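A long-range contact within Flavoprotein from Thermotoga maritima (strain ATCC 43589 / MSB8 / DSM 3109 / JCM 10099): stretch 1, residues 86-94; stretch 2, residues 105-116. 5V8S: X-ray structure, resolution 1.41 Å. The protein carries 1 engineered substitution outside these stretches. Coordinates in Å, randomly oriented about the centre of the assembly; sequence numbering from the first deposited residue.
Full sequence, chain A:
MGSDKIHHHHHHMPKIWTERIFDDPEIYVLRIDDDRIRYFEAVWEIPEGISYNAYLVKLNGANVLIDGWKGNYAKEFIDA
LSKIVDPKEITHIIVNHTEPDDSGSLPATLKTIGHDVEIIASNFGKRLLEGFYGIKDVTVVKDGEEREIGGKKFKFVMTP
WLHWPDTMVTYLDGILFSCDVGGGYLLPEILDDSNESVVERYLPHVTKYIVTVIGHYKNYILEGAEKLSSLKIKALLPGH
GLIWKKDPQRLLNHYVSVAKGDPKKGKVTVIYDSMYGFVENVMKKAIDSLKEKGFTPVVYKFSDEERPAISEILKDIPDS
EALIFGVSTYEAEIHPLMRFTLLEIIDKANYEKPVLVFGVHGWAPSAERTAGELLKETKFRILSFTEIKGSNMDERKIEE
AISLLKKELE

Stretch 1 (86-94) DPKEITHII
Stretch 2 105-116: SLPATLKTIGHD

After Asp-86, residues 87-89 form a 3-10 turn, and strand 92-94 ends the stretch; stretch 2 is a helix through Ile-113 followed by a loop. Strand and helix run nearly antiparallel, at 173° with axes 11.4 Å apart, so Ile-93 faces Leu-106 (CA to CA 9.0 Å) while Lys-88 and Ile-113 converge to 4.6 Å between CA atoms.

Ile-113 (chi1 m, chi2 t) covers the most surface. Its CA-to-CB bond points sideways, yet the end of the side chain comes nearer to stretch 1: CG1 lies 3.5 Å from Pro-87 O, and CD1 lies 3.9 Å from Ile-90 CG2. Ile-93, also m and t, points toward the helix. Its CD1 touches Leu-110 CD2 at 3.7 Å, Leu-106 CD1 at 3.8 Å and Ile-113 CD1 at 4.0 Å, an apolar cluster in which methyl groups meet at van der Waals distance; Thr-109 CG2 lies 4.2 Å from the same CD1. Leu-106 adopts t, p and Leu-110 m, t.

Pro-87 (phi -52°, psi -28°) suits the turn because its ring restrains phi to values near this, and it rests its CB 4.0 Å from Thr-112 CG2. Gly-114, at phi 79° and psi 9°, leaves the helix in a conformation that favours glycine. His-115 (phi -152°, psi 168°; chi1 p, chi2 75°) then points toward stretch 1, and its NE2 donates a nearly linear hydrogen bond of 2.6 Å to Lys-88 O. Its ND1 donates to Asp-116 O at 2.9 Å, which fixes the ring from both nitrogens.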

ATOM      1  N   ASP A  86      12.170  -3.688  44.304  1.00 37.01           N
ATOM      2  CA  ASP A  86      13.263  -4.603  44.025  1.00 38.14           C
ATOM      3  C   ASP A  86      12.686  -5.745  43.203  1.00 36.84           C
ATOM      4  O   ASP A  86      11.821  -6.474  43.707  1.00 37.34           O
ATOM      5  CB  ASP A  86      13.838  -5.132  45.339  1.00 40.76           C
ATOM      6  CG  ASP A  86      15.119  -5.939  45.146  1.00 43.13           C
ATOM      7  OD1 ASP A  86      15.276  -6.605  44.099  1.00 43.55           O
ATOM      8  OD2 ASP A  86      15.969  -5.917  46.061  1.00 45.47           O
ATOM      9  N   PRO A  87      13.084  -5.923  41.944  1.00 35.19           N
ATOM     10  CA  PRO A  87      12.487  -7.005  41.138  1.00 35.04           C
ATOM     11  C   PRO A  87      12.545  -8.361  41.814  1.00 34.31           C
ATOM     12  O   PRO A  87      11.678  -9.213  41.583  1.00 32.84           O
ATOM     13  CB  PRO A  87      13.312  -6.968  39.843  1.00 35.37           C
ATOM     14  CG  PRO A  87      13.815  -5.554  39.766  1.00 35.49           C
ATOM     15  CD  PRO A  87      14.079  -5.148  41.186  1.00 35.29           C
ATOM     16  N   LYS A  88      13.538  -8.576  42.674  1.00 36.77           N
ATOM     17  CA  LYS A  88      13.650  -9.836  43.394  1.00 39.67           C
ATOM     18  C   LYS A  88      12.457 -10.085  44.308  1.00 37.76           C
ATOM     19  O   LYS A  88      12.228 -11.229  44.713  1.00 37.92           O
ATOM     20  CB  LYS A  88      14.937  -9.830  44.211  1.00 44.72           C
ATOM     21  CG  LYS A  88      16.180  -9.864  43.368  1.00 50.63           C
ATOM     22  CD  LYS A  88      17.415 -10.077  44.216  1.00 55.64           C
ATOM     23  CE  LYS A  88      17.687  -8.864  45.101  1.00 59.41           C
ATOM     24  NZ  LYS A  88      18.957  -9.002  45.853  1.00 61.38           N
ATOM     25  N   GLU A  89      11.695  -9.044  44.638  1.00 36.13           N
ATOM     26  CA  GLU A  89      10.506  -9.166  45.470  1.00 35.09           C
ATOM     27  C   GLU A  89       9.239  -9.368  44.651  1.00 31.81           C
ATOM     28  O   GLU A  89       8.149  -9.428  45.223  1.00 32.62           O
ATOM     29  CB  GLU A  89      10.340  -7.913  46.338  1.00 39.14           C
ATOM     30  CG  GLU A  89      11.586  -7.500  47.122  1.00 43.97           C
ATOM     31  CD  GLU A  89      11.694  -8.171  48.476  1.00 48.86           C
ATOM     32  OE1 GLU A  89      10.678  -8.714  48.970  1.00 50.41           O
ATOM     33  OE2 GLU A  89      12.803  -8.147  49.057  1.00 50.75           O
ATOM     34  N   ILE A  90       9.345  -9.460  43.326  1.00 29.88           N
ATOM     35  CA  ILE A  90       8.181  -9.801  42.520  1.00 27.93           C
ATOM     36  C   ILE A  90       7.854 -11.278  42.697  1.00 27.62           C
ATOM     37  O   ILE A  90       8.734 -12.148  42.633  1.00 28.95           O
ATOM     38  CB  ILE A  90       8.411  -9.433  41.043  1.00 27.43           C
ATOM     39  CG1 ILE A  90       8.453  -7.905  40.902  1.00 28.09           C
ATOM     40  CG2 ILE A  90       7.306 -10.025  40.165  1.00 26.89           C
ATOM     41  CD1 ILE A  90       8.897  -7.436  39.543  1.00 29.18           C
ATOM     42  N   THR A  91       6.570 -11.566  42.882  1.00 25.24           N
ATOM     43  CA  THR A  91       6.090 -12.916  43.137  1.00 25.14           C
ATOM     44  C   THR A  91       5.188 -13.453  42.039  1.00 24.48           C
ATOM     45  O   THR A  91       5.093 -14.682  41.884  1.00 25.07           O
ATOM     46  CB  THR A  91       5.306 -12.974  44.465  1.00 26.06           C
ATOM     47  OG1 THR A  91       4.240 -12.017  44.443  1.00 26.53           O
ATOM     48  CG2 THR A  91       6.220 -12.705  45.684  1.00 27.09           C
ATOM     49  N   HIS A  92       4.526 -12.579  41.279  1.00 23.74           N
ATOM     50  CA  HIS A  92       3.562 -12.975  40.263  1.00 22.19           C
ATOM     51  C   HIS A  92       3.715 -12.082  39.048  1.00 21.47           C
ATOM     52  O   HIS A  92       3.997 -10.893  39.185  1.00 22.57           O
ATOM     53  CB  HIS A  92       2.134 -12.794  40.781  1.00 21.66           C
ATOM     54  CG  HIS A  92       1.782 -13.705  41.903  1.00 22.52           C
ATOM     55  ND1 HIS A  92       2.244 -13.509  43.190  1.00 24.31           N
ATOM     56  CD2 HIS A  92       1.013 -14.817  41.938  1.00 23.27           C
ATOM     57  CE1 HIS A  92       1.779 -14.470  43.965  1.00 24.79           C
ATOM     58  NE2 HIS A  92       1.036 -15.281  43.233  1.00 24.16           N
ATOM     59  N   ILE A  93       3.533 -12.669  37.867  1.00 19.67           N
ATOM     60  CA  ILE A  93       3.387 -11.914  36.625  1.00 18.70           C
ATOM     61  C   ILE A  93       2.130 -12.406  35.915  1.00 19.64           C
ATOM     62  O   ILE A  93       2.003 -13.602  35.619  1.00 20.76           O
ATOM     63  CB  ILE A  93       4.614 -12.051  35.700  1.00 19.42           C
ATOM     64  CG1 ILE A  93       5.886 -11.581  36.410  1.00 21.16           C
ATOM     65  CG2 ILE A  93       4.399 -11.229  34.425  1.00 20.07           C
ATOM     66  CD1 ILE A  93       7.173 -11.845  35.671  1.00 21.87           C
ATOM     67  N   ILE A  94       1.207 -11.486  35.635  1.00 18.61           N
ATOM     68  CA  ILE A  94      -0.021 -11.796  34.905  1.00 18.73           C
ATOM     69  C   ILE A  94       0.153 -11.350  33.463  1.00 18.58           C
ATOM     70  O   ILE A  94       0.509 -10.198  33.197  1.00 19.14           O
ATOM     71  CB  ILE A  94      -1.247 -11.117  35.539  1.00 19.37           C
ATOM     72  CG1 ILE A  94      -1.481 -11.678  36.953  1.00 20.66           C
ATOM     73  CG2 ILE A  94      -2.487 -11.339  34.656  1.00 19.47           C
ATOM     74  CD1 ILE A  94      -2.650 -11.022  37.710  1.00 21.08           C
ATOM     75  N   SER A 105       9.333  -7.617  26.969  1.00 21.03           N
ATOM     76  CA  SER A 105      10.208  -7.412  28.118  1.00 21.89           C
ATOM     77  C   SER A 105      10.216  -8.580  29.089  1.00 21.82           C
ATOM     78  O   SER A 105      11.007  -8.555  30.034  1.00 22.43           O
ATOM     79  CB  SER A 105       9.775  -6.150  28.874  1.00 22.55           C
ATOM     80  OG  SER A 105       8.395  -6.187  29.223  1.00 22.82           O
ATOM     81  N   LEU A 106       9.369  -9.585  28.883  1.00 22.33           N
ATOM     82  CA  LEU A 106       9.237 -10.660  29.869  1.00 21.77           C
ATOM     83  C   LEU A 106      10.520 -11.459  30.056  1.00 22.32           C
ATOM     84  O   LEU A 106      10.927 -11.672  31.215  1.00 23.90           O
ATOM     85  CB  LEU A 106       8.026 -11.539  29.524  1.00 22.39           C
ATOM     86  CG  LEU A 106       7.698 -12.674  30.502  1.00 23.79           C
ATOM     87  CD1 LEU A 106       7.475 -12.157  31.923  1.00 23.74           C
ATOM     88  CD2 LEU A 106       6.471 -13.464  29.998  1.00 24.86           C
ATOM     89  N   PRO A 107      11.209 -11.922  29.006  1.00 24.41           N
ATOM     90  CA  PRO A 107      12.436 -12.696  29.259  1.00 24.86           C
ATOM     91  C   PRO A 107      13.447 -11.946  30.106  1.00 26.20           C
ATOM     92  O   PRO A 107      14.013 -12.510  31.059  1.00 27.10           O
ATOM     93  CB  PRO A 107      12.949 -13.018  27.846  1.00 24.46           C
ATOM     94  CG  PRO A 107      11.739 -12.994  26.992  1.00 24.22           C
ATOM     95  CD  PRO A 107      10.858 -11.906  27.576  1.00 23.79           C
ATOM     96  N   ALA A 108      13.639 -10.659  29.825  1.00 26.34           N
ATOM     97  CA  ALA A 108      14.574  -9.856  30.607  1.00 26.76           C
ATOM     98  C   ALA A 108      14.086  -9.694  32.038  1.00 26.44           C
ATOM     99  O   ALA A 108      14.888  -9.718  32.990  1.00 28.66           O
ATOM    100  CB  ALA A 108      14.723  -8.486  29.951  1.00 26.87           C
ATOM    101  N   THR A 109      12.773  -9.555  32.217  1.00 26.18           N
ATOM    102  CA  THR A 109      12.218  -9.422  33.559  1.00 26.22           C
ATOM    103  C   THR A 109      12.478 -10.684  34.364  1.00 26.35           C
ATOM    104  O   THR A 109      12.894 -10.618  35.528  1.00 27.69           O
ATOM    105  CB  THR A 109      10.718  -9.122  33.473  1.00 25.63           C
ATOM    106  OG1 THR A 109      10.518  -7.920  32.724  1.00 25.78           O
ATOM    107  CG2 THR A 109      10.107  -8.930  34.869  1.00 25.81           C
ATOM    108  N   LEU A 110      12.239 -11.850  33.762  1.00 26.34           N
ATOM    109  CA  LEU A 110      12.426 -13.099  34.494  1.00 27.36           C
ATOM    110  C   LEU A 110      13.887 -13.281  34.893  1.00 29.53           C
ATOM    111  O   LEU A 110      14.188 -13.741  36.000  1.00 30.17           O
ATOM    112  CB  LEU A 110      11.932 -14.283  33.654  1.00 26.45           C
ATOM    113  CG  LEU A 110      10.432 -14.341  33.344  1.00 26.64           C
ATOM    114  CD1 LEU A 110      10.092 -15.512  32.451  1.00 27.56           C
ATOM    115  CD2 LEU A 110       9.622 -14.419  34.630  1.00 25.71           C
ATOM    116  N   LYS A 111      14.813 -12.910  34.013  1.00 31.25           N
ATOM    117  CA  LYS A 111      16.231 -13.018  34.346  1.00 35.08           C
ATOM    118  C   LYS A 111      16.608 -12.071  35.479  1.00 34.27           C
ATOM    119  O   LYS A 111      17.403 -12.425  36.359  1.00 34.45           O
ATOM    120  CB  LYS A 111      17.086 -12.726  33.112  1.00 40.22           C
ATOM    121  CG  LYS A 111      17.844 -13.939  32.577  1.00 45.90           C
ATOM    122  CD  LYS A 111      18.437 -13.675  31.192  1.00 49.31           C
ATOM    123  CE  LYS A 111      19.148 -14.906  30.630  1.00 52.05           C
ATOM    124  NZ  LYS A 111      19.601 -14.694  29.218  1.00 53.55           N
ATOM    125  N   THR A 112      16.056 -10.857  35.470  1.00 33.59           N
ATOM    126  CA  THR A 112      16.359  -9.897  36.525  1.00 33.90           C
ATOM    127  C   THR A 112      15.784 -10.348  37.862  1.00 34.51           C
ATOM    128  O   THR A 112      16.408 -10.146  38.911  1.00 35.20           O
ATOM    129  CB  THR A 112      15.822  -8.521  36.139  1.00 35.34           C
ATOM    130  OG1 THR A 112      16.367  -8.143  34.876  1.00 36.52           O
ATOM    131  CG2 THR A 112      16.220  -7.475  37.157  1.00 35.68           C
ATOM    132  N   ILE A 113      14.598 -10.959  37.851  1.00 33.50           N
ATOM    133  CA  ILE A 113      14.016 -11.447  39.098  1.00 33.22           C
ATOM    134  C   ILE A 113      14.907 -12.532  39.695  1.00 35.48           C
ATOM    135  O   ILE A 113      15.182 -12.543  40.900  1.00 35.84           O
ATOM    136  CB  ILE A 113      12.567 -11.926  38.881  1.00 31.42           C
ATOM    137  CG1 ILE A 113      11.677 -10.755  38.466  1.00 30.50           C
ATOM    138  CG2 ILE A 113      12.005 -12.537  40.165  1.00 32.06           C
ATOM    139  CD1 ILE A 113      10.297 -11.162  37.999  1.00 30.87           C
ATOM    140  N   GLY A 114      15.384 -13.451  38.856  1.00 36.69           N
ATOM    141  CA  GLY A 114      16.394 -14.413  39.261  1.00 38.24           C
ATOM    142  C   GLY A 114      15.898 -15.587  40.073  1.00 38.88           C
ATOM    143  O   GLY A 114      16.721 -16.354  40.595  1.00 40.55           O
ATOM    144  N   HIS A 115      14.587 -15.756  40.208  1.00 37.40           N
ATOM    145  CA  HIS A 115      14.021 -16.914  40.876  1.00 36.34           C
ATOM    146  C   HIS A 115      12.645 -17.168  40.284  1.00 36.27           C
ATOM    147  O   HIS A 115      12.096 -16.335  39.560  1.00 35.29           O
ATOM    148  CB  HIS A 115      13.947 -16.729  42.403  1.00 35.36           C
ATOM    149  CG  HIS A 115      13.174 -15.522  42.832  1.00 35.51           C
ATOM    150  ND1 HIS A 115      11.798 -15.464  42.778  1.00 35.80           N
ATOM    151  CD2 HIS A 115      13.582 -14.329  43.325  1.00 35.51           C
ATOM    152  CE1 HIS A 115      11.391 -14.280  43.203  1.00 36.48           C
ATOM    153  NE2 HIS A 115      12.455 -13.572  43.541  1.00 35.94           N
ATOM    154  N   ASP A 116      12.088 -18.334  40.601  1.00 37.49           N
ATOM    155  CA  ASP A 116      10.784 -18.701  40.069  1.00 39.32           C
ATOM    156  C   ASP A 116       9.738 -17.676  40.485  1.00 35.30           C
ATOM    157  O   ASP A 116       9.769 -17.141  41.598  1.00 34.84           O
ATOM    158  CB  ASP A 116      10.369 -20.073  40.594  1.00 43.55           C
ATOM    159  CG  ASP A 116      11.165 -21.206  39.980  1.00 47.96           C
ATOM    160  OD1 ASP A 116      11.956 -20.955  39.040  1.00 49.33           O
ATOM    161  OD2 ASP A 116      10.990 -22.356  40.437  1.00 49.72           O
TER